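Local coordinates for protein alpha-Amylase (Thermotoga maritima, PDB 2B5D) that is an alpha-amylase by name, with a glycosyl hydrolase family 57 domain and a separate C-terminal family region, at residues A[217-222]-A[391-396]. Residues are numbered along the deposited sequence; the frame is centred on the assembly and turned at random.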
loop_
_atom_site.group_PDB
_atom_site.type_symbol
_atom_site.label_atom_id
_atom_site.label_comp_id
_atom_site.label_asym_id
_atom_site.label_seq_id
_atom_site.Cartn_x
_atom_site.Cartn_y
_atom_site.Cartn_z
ATOM N N GLN A 217 -17.417 22.331 -41.686
ATOM C CA GLN A 217 -18.107 22.639 -40.446
ATOM C C GLN A 217 -19.575 22.847 -40.769
ATOM O O GLN A 217 -19.907 23.476 -41.756
ATOM C CB GLN A 217 -17.536 23.890 -39.764
ATOM C CG GLN A 217 -16.118 23.756 -39.189
ATOM C CD GLN A 217 -15.782 24.897 -38.203
ATOM O OE1 GLN A 217 -14.823 24.820 -37.403
ATOM N NE2 GLN A 217 -16.560 25.975 -38.280
ATOM N N PRO A 218 -20.470 22.273 -39.963
ATOM C CA PRO A 218 -21.894 22.643 -40.021
ATOM C C PRO A 218 -22.172 24.153 -40.043
ATOM O O PRO A 218 -21.597 24.909 -39.254
ATOM C CB PRO A 218 -22.446 22.023 -38.758
ATOM C CG PRO A 218 -21.594 20.772 -38.581
ATOM C CD PRO A 218 -20.211 21.176 -39.021
ATOM N N ARG A 219 -23.109 24.570 -40.890
ATOM C CA ARG A 219 -23.260 25.990 -41.209
ATOM C C ARG A 219 -23.735 26.826 -40.026
ATOM O O ARG A 219 -23.211 27.923 -39.811
ATOM C CB ARG A 219 -24.104 26.209 -42.460
ATOM C CG ARG A 219 -25.603 25.931 -42.358
ATOM C CD ARG A 219 -26.305 26.296 -43.717
ATOM N NE ARG A 219 -27.545 25.532 -43.799
ATOM C CZ ARG A 219 -27.643 24.338 -44.390
ATOM N NH1 ARG A 219 -28.782 23.651 -44.327
ATOM N NH2 ARG A 219 -26.585 23.845 -45.017
ATOM N N TYR A 220 -24.694 26.274 -39.276
ATOM C CA TYR A 220 -25.161 26.821 -38.033
ATOM C C TYR A 220 -24.364 26.437 -36.774
ATOM O O TYR A 220 -24.944 26.436 -35.713
ATOM C CB TYR A 220 -26.626 26.420 -37.828
ATOM C CG TYR A 220 -27.508 26.897 -38.963
ATOM C CD1 TYR A 220 -28.299 25.997 -39.689
ATOM C CD2 TYR A 220 -27.515 28.261 -39.335
ATOM C CE1 TYR A 220 -29.108 26.434 -40.753
ATOM C CE2 TYR A 220 -28.286 28.720 -40.396
ATOM C CZ TYR A 220 -29.084 27.802 -41.100
ATOM O OH TYR A 220 -29.855 28.265 -42.123
ATOM N N GLY A 221 -23.077 26.109 -36.892
ATOM C CA GLY A 221 -22.284 25.532 -35.795
ATOM C C GLY A 221 -22.977 24.540 -34.868
ATOM O O GLY A 221 -23.692 23.648 -35.346
ATOM N N VAL A 222 -22.820 24.695 -33.543
ATOM C CA VAL A 222 -23.391 23.730 -32.612
ATOM C C VAL A 222 -24.809 24.005 -32.267
ATOM O O VAL A 222 -25.399 23.296 -31.455
ATOM C CB VAL A 222 -22.571 23.585 -31.300
ATOM C CG1 VAL A 222 -21.209 23.066 -31.621
ATOM C CG2 VAL A 222 -22.490 24.962 -30.479
ATOM N N GLU A 391 -35.419 22.365 -41.797
ATOM C CA GLU A 391 -34.102 22.506 -42.368
ATOM C C GLU A 391 -33.145 21.912 -41.361
ATOM O O GLU A 391 -33.168 22.283 -40.174
ATOM C CB GLU A 391 -33.763 23.955 -42.681
ATOM C CG GLU A 391 -32.304 24.216 -43.142
ATOM C CD GLU A 391 -31.981 25.729 -43.126
ATOM O OE1 GLU A 391 -32.897 26.482 -42.714
ATOM O OE2 GLU A 391 -30.848 26.153 -43.524
ATOM N N VAL A 392 -32.390 20.921 -41.812
ATOM C CA VAL A 392 -31.259 20.403 -41.094
ATOM C C VAL A 392 -30.278 20.003 -42.142
ATOM O O VAL A 392 -30.649 19.405 -43.152
ATOM C CB VAL A 392 -31.598 19.234 -40.118
ATOM C CG1 VAL A 392 -33.023 18.712 -40.316
ATOM C CG2 VAL A 392 -30.521 18.130 -40.159
ATOM N N GLN A 393 -29.042 20.374 -41.921
ATOM C CA GLN A 393 -27.928 20.058 -42.786
ATOM C C GLN A 393 -27.476 18.606 -42.581
ATOM O O GLN A 393 -27.676 18.047 -41.488
ATOM C CB GLN A 393 -26.790 20.996 -42.424
ATOM C CG GLN A 393 -25.532 20.828 -43.198
ATOM C CD GLN A 393 -24.545 21.945 -42.945
ATOM O OE1 GLN A 393 -23.917 22.412 -43.867
ATOM N NE2 GLN A 393 -24.448 22.417 -41.699
ATOM N N ILE A 394 -26.833 18.030 -43.605
ATOM C CA ILE A 394 -26.318 16.689 -43.528
ATOM C C ILE A 394 -24.809 16.762 -43.396
ATOM O O ILE A 394 -24.131 17.414 -44.197
ATOM C CB ILE A 394 -26.687 15.829 -44.789
ATOM C CG1 ILE A 394 -28.188 15.637 -44.882
ATOM C CG2 ILE A 394 -26.069 14.445 -44.690
ATOM C CD1 ILE A 394 -28.604 14.959 -46.154
ATOM N N ALA A 395 -24.258 16.065 -42.413
ATOM C CA ALA A 395 -22.824 16.207 -42.190
ATOM C C ALA A 395 -22.311 14.956 -41.559
ATOM O O ALA A 395 -23.057 14.220 -40.984
ATOM C CB ALA A 395 -22.530 17.469 -41.282
ATOM N N THR A 396 -21.028 14.696 -41.699
ATOM C CA THR A 396 -20.472 13.606 -40.906
ATOM C C THR A 396 -19.560 14.098 -39.754
ATOM O O THR A 396 -18.529 14.694 -40.015
ATOM C CB THR A 396 -19.843 12.444 -41.763
ATOM O OG1 THR A 396 -18.464 12.682 -41.982
ATOM C CG2 THR A 396 -20.493 12.339 -43.089
#
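Tyr220 and Arg219 converge on a single carboxylate oxygen, OE2 of Glu391. The phenol OH of Tyr220 donates a 2.7 Å hydrogen bond to Glu391 OE2, reaching its syn side from 33° out of the carboxylate plane, while the ring and the carboxylate stand steeply against each other. Arg219 adds a salt bridge through the edge of its guanidinium, nearly coplanar with the carboxylate; both of its bonds are long and weak, NE lying 3.4 Å and NH1 3.3 Å from Glu391 OE2. With its CG held between the backbone N and the carbonyl carbon (chi1 71°), Arg219 also sets that methylene over the centre of the Tyr220 ring, 3.7 Å above the plane, in a local aliphatic-aromatic contact.

Gln393 extends toward Pro218 and Arg219, and its CB covers one face of the guanidinium at 4.0 Å from Arg219 CZ. Its amide end lies against the Arg219 backbone N and CA of Pro218. Farther along, Pro218 CG meets Ala395 CB at 4.4 Å, a light apolar touch continued by Ile226, which packs on both residues.

The residues from Pro218 to Gly221 form a type I beta turn, presenting Arg219 and Tyr220 side by side. The contact thus joins two surface loops beside the short strand 226-227, whose Met227 makes backbone hydrogen bonds with Gln393 and Ala395. Three donors from two side chains on one oxygen would probably stabilise the ionised form of Glu391, although the weak arginine bonds suggest that the tyrosine supplies the firmer directional link.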